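Terminal oxygenase component of carbazole 1,9a-dioxygenase (PDB 3GKQ) probably carries out the angular dioxygenation of carbazole, as the Rieske non-heme iron oxygenase component that receives electrons from a putidaredoxin-type ferredoxin. Local coordinates at residues P34-A39 with V47-L52; S38-E43 with G165-V170. One frame throughout, in Å; residues are numbered along the deposited sequence.

Contact 1 starts at the end of strand 31-35 and contact 2 in the loop that follows, the two sharing S38 and A39; the centres of contacts 1 and 2 are about 7 Å apart. Contact 1 stays inside the Rieske domain, where residues 34-39 meet strand 47-51 after a short loop and join two three-stranded antiparallel sheets. Contact 2 reaches from the same loop to strand 161-170, an outermost strand, within this chain, of the seven-stranded sheet in the ring-hydroxylase domain. They touch directly, V47 CG2 lying 3.4 Å from E40 O. The chain leaving strand 31-35 thus meets strand 47-51 through V35 and R36, and the iron-holding domain a few residues later through E40.

Contact 1. Residues P34-A39 with V47-L52; sequences PVRLSA and VPVQLL
Side chains join the outermost strands of two small antiparallel sheets of the Rieske domain here, strand 31-35 of one and strand 47-51 of the other, with V35 and L51 meeting between them. V35 CG1 and L51 CD1 are 3.5 Å apart, and the two side chains cross at a slant. The V35 branch that makes this touch stands anti to the carbonyl carbon (chi1 -61°), while CB of both residues points to the opposing strand. No hydrogen bond links the segments, and the CA atoms of V35 and V49 remain 7.3 Å apart, so side chains do most of the bridging. Each strand keeps its place in its own sheet of the beta-rich Rieske fold: the main chain of V35 and R36 bonds to V136 in one sheet, that of V49 to V56 in the other, and the V35 side chain also touches L58. At the corner of the chain, R36 bends at chi2 and chi3 and swings its head over the valine. V49 CG1 comes against one face of the guanidinium, 3.2 Å from R36 NH1. The aliphatic part joins in, with R36 CD 3.7 Å from V49 CG1. It also comes near V47, R36 CD lying 4.2 Å from V47 CG1. P48 O approaches the same head obliquely, 3.8 Å from R36 NH1. Toward the other end of its strand L51 also packs on V140 and V56, its side chain about 10 Å from that of H294, which binds a second iron in a structure of this protein, though none is bound there in this chain.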
ATOM      1  N   PRO A  34      10.500 -25.958  10.017  1.00 26.03           N
ATOM      2  CA  PRO A  34       9.554 -26.778   9.255  1.00 26.81           C
ATOM      3  C   PRO A  34       8.821 -25.807   8.327  1.00 27.26           C
ATOM      4  O   PRO A  34       8.494 -24.694   8.737  1.00 28.42           O
ATOM      5  CB  PRO A  34       8.648 -27.351  10.341  1.00 26.08           C
ATOM      6  CG  PRO A  34       8.593 -26.234  11.348  1.00 26.06           C
ATOM      7  CD  PRO A  34      10.041 -25.767  11.407  1.00 26.64           C
ATOM      8  N   VAL A  35       8.561 -26.206   7.086  1.00 28.00           N
ATOM      9  CA  VAL A  35       7.893 -25.300   6.158  1.00 29.58           C
ATOM     10  C   VAL A  35       6.607 -25.826   5.541  1.00 31.40           C
ATOM     11  O   VAL A  35       5.766 -25.044   5.091  1.00 29.39           O
ATOM     12  CB  VAL A  35       8.831 -24.895   5.001  1.00 30.57           C
ATOM     13  CG1 VAL A  35      10.042 -24.165   5.551  1.00 32.52           C
ATOM     14  CG2 VAL A  35       9.265 -26.133   4.222  1.00 30.88           C
ATOM     15  N   ARG A  36       6.443 -27.144   5.526  1.00 30.65           N
ATOM     16  CA  ARG A  36       5.254 -27.727   4.921  1.00 33.06           C
ATOM     17  C   ARG A  36       5.025 -29.147   5.448  1.00 33.54           C
ATOM     18  O   ARG A  36       5.937 -29.776   5.993  1.00 31.68           O
ATOM     19  CB  ARG A  36       5.448 -27.754   3.396  1.00 36.29           C
ATOM     20  CG  ARG A  36       4.204 -27.493   2.563  1.00 41.53           C
ATOM     21  CD  ARG A  36       4.183 -26.095   1.952  1.00 39.42           C
ATOM     22  NE  ARG A  36       3.942 -25.063   2.951  1.00 45.45           N
ATOM     23  CZ  ARG A  36       3.792 -23.771   2.679  1.00 45.68           C
ATOM     24  NH1 ARG A  36       3.852 -23.333   1.427  1.00 45.66           N
ATOM     25  NH2 ARG A  36       3.582 -22.912   3.665  1.00 48.81           N
ATOM     26  N   LEU A  37       3.799 -29.641   5.304  1.00 32.73           N
ATOM     27  CA  LEU A  37       3.478 -30.998   5.728  1.00 34.74           C
ATOM     28  C   LEU A  37       3.950 -31.916   4.603  1.00 34.39           C
ATOM     29  O   LEU A  37       3.858 -31.552   3.432  1.00 32.65           O
ATOM     30  CB  LEU A  37       1.965 -31.153   5.928  1.00 34.55           C
ATOM     31  CG  LEU A  37       1.311 -30.193   6.925  1.00 35.27           C
ATOM     32  CD1 LEU A  37      -0.195 -30.390   6.929  1.00 34.99           C
ATOM     33  CD2 LEU A  37       1.888 -30.429   8.310  1.00 36.23           C
ATOM     34  N   SER A  38       4.459 -33.095   4.952  1.00 35.27           N
ATOM     35  CA  SER A  38       4.946 -34.041   3.950  1.00 36.70           C
ATOM     36  C   SER A  38       3.966 -34.254   2.799  1.00 37.41           C
ATOM     37  O   SER A  38       4.363 -34.292   1.634  1.00 37.46           O
ATOM     38  CB  SER A  38       5.256 -35.396   4.595  1.00 37.53           C
ATOM     39  OG  SER A  38       6.395 -35.322   5.430  1.00 37.64           O
ATOM     40  N   ALA A  39       2.686 -34.387   3.132  1.00 37.78           N
ATOM     41  CA  ALA A  39       1.648 -34.613   2.134  1.00 38.54           C
ATOM     42  C   ALA A  39       1.527 -33.488   1.108  1.00 38.98           C
ATOM     43  O   ALA A  39       1.033 -33.708   0.002  1.00 39.79           O
ATOM     44  CB  ALA A  39       0.299 -34.827   2.828  1.00 39.04           C
ATOM     45  N   VAL A  47       6.676 -27.288  -5.242  1.00 32.60           N
ATOM     46  CA  VAL A  47       5.911 -26.383  -4.390  1.00 32.63           C
ATOM     47  C   VAL A  47       6.777 -25.231  -3.867  1.00 30.74           C
ATOM     48  O   VAL A  47       7.791 -25.457  -3.212  1.00 30.34           O
ATOM     49  CB  VAL A  47       5.337 -27.134  -3.163  1.00 34.62           C
ATOM     50  CG1 VAL A  47       4.600 -26.166  -2.257  1.00 36.33           C
ATOM     51  CG2 VAL A  47       4.407 -28.243  -3.616  1.00 38.03           C
ATOM     52  N   PRO A  48       6.389 -23.981  -4.154  1.00 30.04           N
ATOM     53  CA  PRO A  48       7.192 -22.856  -3.661  1.00 29.90           C
ATOM     54  C   PRO A  48       6.832 -22.484  -2.221  1.00 28.88           C
ATOM     55  O   PRO A  48       5.682 -22.610  -1.808  1.00 27.40           O
ATOM     56  CB  PRO A  48       6.847 -21.741  -4.640  1.00 29.60           C
ATOM     57  CG  PRO A  48       5.406 -22.022  -4.948  1.00 30.75           C
ATOM     58  CD  PRO A  48       5.399 -23.525  -5.146  1.00 29.71           C
ATOM     59  N   VAL A  49       7.827 -22.049  -1.459  1.00 28.35           N
ATOM     60  CA  VAL A  49       7.610 -21.618  -0.082  1.00 27.20           C
ATOM     61  C   VAL A  49       8.551 -20.451   0.191  1.00 28.45           C
ATOM     62  O   VAL A  49       9.490 -20.201  -0.572  1.00 27.05           O
ATOM     63  CB  VAL A  49       7.930 -22.734   0.957  1.00 27.45           C
ATOM     64  CG1 VAL A  49       6.983 -23.920   0.785  1.00 28.91           C
ATOM     65  CG2 VAL A  49       9.375 -23.173   0.812  1.00 25.10           C
ATOM     66  N   GLN A  50       8.295 -19.734   1.278  1.00 27.52           N
ATOM     67  CA  GLN A  50       9.153 -18.623   1.660  1.00 28.27           C
ATOM     68  C   GLN A  50       9.325 -18.652   3.168  1.00 27.36           C
ATOM     69  O   GLN A  50       8.345 -18.733   3.905  1.00 27.10           O
ATOM     70  CB  GLN A  50       8.546 -17.279   1.241  1.00 28.88           C
ATOM     71  CG  GLN A  50       9.438 -16.078   1.575  1.00 31.49           C
ATOM     72  CD  GLN A  50       8.841 -14.751   1.130  1.00 35.45           C
ATOM     73  OE1 GLN A  50       8.303 -14.637   0.028  1.00 37.79           O
ATOM     74  NE2 GLN A  50       8.948 -13.738   1.978  1.00 35.30           N
ATOM     75  N   LEU A  51      10.572 -18.623   3.624  1.00 26.18           N
ATOM     76  CA  LEU A  51      10.842 -18.608   5.054  1.00 26.81           C
ATOM     77  C   LEU A  51      12.041 -17.705   5.289  1.00 26.58           C
ATOM     78  O   LEU A  51      13.001 -17.712   4.511  1.00 25.73           O
ATOM     79  CB  LEU A  51      11.126 -20.015   5.595  1.00 27.36           C
ATOM     80  CG  LEU A  51      12.478 -20.660   5.295  1.00 28.84           C
ATOM     81  CD1 LEU A  51      12.657 -21.891   6.174  1.00 28.59           C
ATOM     82  CD2 LEU A  51      12.567 -21.023   3.826  1.00 29.83           C
ATOM     83  N   LEU A  52      11.977 -16.920   6.359  1.00 26.27           N
ATOM     84  CA  LEU A  52      13.052 -15.992   6.692  1.00 25.78           C
ATOM     85  C   LEU A  52      13.393 -15.063   5.530  1.00 25.24           C
ATOM     86  O   LEU A  52      14.549 -14.677   5.346  1.00 25.00           O
ATOM     87  CB  LEU A  52      14.297 -16.757   7.154  1.00 25.81           C
ATOM     88  CG  LEU A  52      14.225 -17.285   8.592  1.00 28.33           C
ATOM     89  CD1 LEU A  52      13.259 -18.466   8.673  1.00 28.01           C
ATOM     90  CD2 LEU A  52      15.608 -17.711   9.048  1.00 28.33           C
TER

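Contact 2. Residues S38-E43 with G165-V170; sequences SAEVAE and GQHRVV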
ATOM      1  N   SER A  38       4.459 -33.095   4.952  1.00 35.27           N
ATOM      2  CA  SER A  38       4.946 -34.041   3.950  1.00 36.70           C
ATOM      3  C   SER A  38       3.966 -34.254   2.799  1.00 37.41           C
ATOM      4  O   SER A  38       4.363 -34.292   1.634  1.00 37.46           O
ATOM      5  CB  SER A  38       5.256 -35.396   4.595  1.00 37.53           C
ATOM      6  OG  SER A  38       6.395 -35.322   5.430  1.00 37.64           O
ATOM      7  N   ALA A  39       2.686 -34.387   3.132  1.00 37.78           N
ATOM      8  CA  ALA A  39       1.648 -34.613   2.134  1.00 38.54           C
ATOM      9  C   ALA A  39       1.527 -33.488   1.108  1.00 38.98           C
ATOM     10  O   ALA A  39       1.033 -33.708   0.002  1.00 39.79           O
ATOM     11  CB  ALA A  39       0.299 -34.827   2.828  1.00 39.04           C
ATOM     12  N   GLU A  40       1.972 -32.287   1.470  1.00 37.58           N
ATOM     13  CA  GLU A  40       1.886 -31.143   0.567  1.00 36.45           C
ATOM     14  C   GLU A  40       3.034 -31.110  -0.433  1.00 35.55           C
ATOM     15  O   GLU A  40       3.010 -30.340  -1.391  1.00 36.48           O
ATOM     16  CB  GLU A  40       1.876 -29.840   1.367  1.00 37.83           C
ATOM     17  CG  GLU A  40       0.702 -29.702   2.316  1.00 38.26           C
ATOM     18  CD  GLU A  40       0.784 -28.439   3.151  1.00 39.83           C
ATOM     19  OE1 GLU A  40       1.767 -28.290   3.906  1.00 38.31           O
ATOM     20  OE2 GLU A  40      -0.132 -27.594   3.055  1.00 41.97           O
ATOM     21  N   VAL A  41       4.045 -31.937  -0.196  1.00 34.84           N
ATOM     22  CA  VAL A  41       5.202 -32.008  -1.078  1.00 34.74           C
ATOM     23  C   VAL A  41       5.176 -33.382  -1.747  1.00 35.23           C
ATOM     24  O   VAL A  41       5.826 -34.320  -1.290  1.00 34.28           O
ATOM     25  CB  VAL A  41       6.513 -31.836  -0.280  1.00 34.62           C
ATOM     26  CG1 VAL A  41       7.694 -31.725  -1.233  1.00 32.82           C
ATOM     27  CG2 VAL A  41       6.421 -30.595   0.613  1.00 33.80           C
ATOM     28  N   ALA A  42       4.413 -33.487  -2.830  1.00 36.21           N
ATOM     29  CA  ALA A  42       4.261 -34.747  -3.548  1.00 37.53           C
ATOM     30  C   ALA A  42       5.316 -35.006  -4.618  1.00 37.40           C
ATOM     31  O   ALA A  42       6.020 -34.096  -5.059  1.00 36.32           O
ATOM     32  CB  ALA A  42       2.865 -34.816  -4.169  1.00 37.43           C
ATOM     33  N   GLU A  43       5.411 -36.266  -5.028  1.00 37.97           N
ATOM     34  CA  GLU A  43       6.357 -36.694  -6.054  1.00 37.26           C
ATOM     35  C   GLU A  43       6.164 -35.877  -7.329  1.00 36.23           C
ATOM     36  O   GLU A  43       5.037 -35.674  -7.784  1.00 35.29           O
ATOM     37  CB  GLU A  43       6.148 -38.186  -6.354  1.00 38.56           C
ATOM     38  CG  GLU A  43       7.092 -38.797  -7.398  1.00 37.84           C
ATOM     39  CD  GLU A  43       8.538 -38.871  -6.940  1.00 38.86           C
ATOM     40  OE1 GLU A  43       8.779 -39.083  -5.730  1.00 40.98           O
ATOM     41  OE2 GLU A  43       9.440 -38.735  -7.794  1.00 38.80           O
ATOM     42  N   GLY A 165      -0.762 -32.335  12.279  1.00 33.52           N
ATOM     43  CA  GLY A 165      -0.864 -30.904  12.485  1.00 33.42           C
ATOM     44  C   GLY A 165      -1.410 -30.127  11.309  1.00 33.54           C
ATOM     45  O   GLY A 165      -1.832 -30.703  10.307  1.00 34.46           O
ATOM     46  N   GLN A 166      -1.407 -28.805  11.450  1.00 32.01           N
ATOM     47  CA  GLN A 166      -1.889 -27.900  10.417  1.00 31.18           C
ATOM     48  C   GLN A 166      -1.136 -26.579  10.550  1.00 30.35           C
ATOM     49  O   GLN A 166      -0.537 -26.298  11.592  1.00 30.33           O
ATOM     50  CB  GLN A 166      -3.393 -27.640  10.578  1.00 29.38           C
ATOM     51  CG  GLN A 166      -3.784 -27.036  11.930  1.00 29.75           C
ATOM     52  CD  GLN A 166      -5.238 -26.571  11.976  1.00 30.94           C
ATOM     53  OE1 GLN A 166      -6.098 -27.111  11.284  1.00 32.63           O
ATOM     54  NE2 GLN A 166      -5.516 -25.574  12.811  1.00 29.33           N
ATOM     55  N   HIS A 167      -1.162 -25.772   9.498  1.00 29.97           N
ATOM     56  CA  HIS A 167      -0.498 -24.477   9.541  1.00 30.98           C
ATOM     57  C   HIS A 167      -1.336 -23.407   8.857  1.00 31.81           C
ATOM     58  O   HIS A 167      -2.221 -23.713   8.055  1.00 31.47           O
ATOM     59  CB  HIS A 167       0.904 -24.559   8.915  1.00 30.21           C
ATOM     60  CG  HIS A 167       0.927 -25.096   7.518  1.00 31.32           C
ATOM     61  ND1 HIS A 167       0.446 -24.389   6.434  1.00 31.88           N
ATOM     62  CD2 HIS A 167       1.402 -26.265   7.022  1.00 31.09           C
ATOM     63  CE1 HIS A 167       0.626 -25.098   5.334  1.00 30.05           C
ATOM     64  NE2 HIS A 167       1.204 -26.240   5.663  1.00 30.46           N
ATOM     65  N   ARG A 168      -1.067 -22.153   9.204  1.00 31.48           N
ATOM     66  CA  ARG A 168      -1.780 -21.017   8.634  1.00 31.48           C
ATOM     67  C   ARG A 168      -0.831 -19.829   8.667  1.00 30.45           C
ATOM     68  O   ARG A 168       0.065 -19.769   9.511  1.00 27.88           O
ATOM     69  CB  ARG A 168      -3.028 -20.685   9.466  1.00 30.92           C
ATOM     70  CG  ARG A 168      -2.723 -19.939  10.766  1.00 34.96           C
ATOM     71  CD  ARG A 168      -3.971 -19.725  11.632  1.00 38.28           C
ATOM     72  NE  ARG A 168      -4.280 -20.893  12.458  1.00 40.79           N
ATOM     73  CZ  ARG A 168      -5.284 -20.957  13.331  1.00 43.58           C
ATOM     74  NH1 ARG A 168      -6.095 -19.916  13.501  1.00 43.84           N
ATOM     75  NH2 ARG A 168      -5.471 -22.060  14.046  1.00 40.25           N
ATOM     76  N   VAL A 169      -1.017 -18.887   7.753  1.00 30.66           N
ATOM     77  CA  VAL A 169      -0.167 -17.713   7.741  1.00 30.69           C
ATOM     78  C   VAL A 169      -0.825 -16.689   8.654  1.00 29.21           C
ATOM     79  O   VAL A 169      -2.033 -16.474   8.586  1.00 28.23           O
ATOM     80  CB  VAL A 169      -0.020 -17.139   6.319  1.00 33.29           C
ATOM     81  CG1 VAL A 169       0.607 -18.183   5.401  1.00 32.09           C
ATOM     82  CG2 VAL A 169      -1.372 -16.733   5.787  1.00 38.48           C
ATOM     83  N   VAL A 170      -0.036 -16.083   9.532  1.00 28.14           N
ATOM     84  CA  VAL A 170      -0.553 -15.082  10.454  1.00 28.44           C
ATOM     85  C   VAL A 170       0.029 -13.712  10.099  1.00 29.54           C
ATOM     86  O   VAL A 170       1.227 -13.595   9.824  1.00 28.71           O
ATOM     87  CB  VAL A 170      -0.189 -15.443  11.909  1.00 28.60           C
ATOM     88  CG1 VAL A 170      -0.651 -14.341  12.861  1.00 28.15           C
ATOM     89  CG2 VAL A 170      -0.832 -16.773  12.281  1.00 26.62           C
TER
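E40 stretches from the short 3-10 turn 38-40 to H167 on strand 161-170, its CB directed at that strand. From CB the chain places CG anti to the carbonyl carbon, and chi2 of 176° then keeps it straight, carrying the carboxylate the whole way over while the CA atoms of E40 and Q166, the nearest pair, stay 11.0 Å apart. At its end, E40 CD is 3.4 Å from H167 NE2. OE1 accepts the hydrogen bond from the ring, H167 NE2 to E40 OE1 at 2.8 Å and almost straight at 175°, although the position of OE1 is less certain than the numbers suggest. It arrives at the edge of the imidazole, in the ring plane, whereas the carboxylate itself is turned 43° out of that plane. E40 OE2 is 3.2 Å from H167 NE2 and 3.5 Å from H167 CE1. OE1 also takes the N-H of L37; if its modelled place is right, the two bonds would limit turning of the carboxylate. H167 rests on L296 of the neighbouring strand 294-304, while R36 and L37, from the chain just before E40, also touch its side chain. This is a histidine-carboxylate hydrogen bond between domains, tying a Rieske-domain turn to an outermost strand, within this chain, of the Bet v 1-like catalytic domain's sheet.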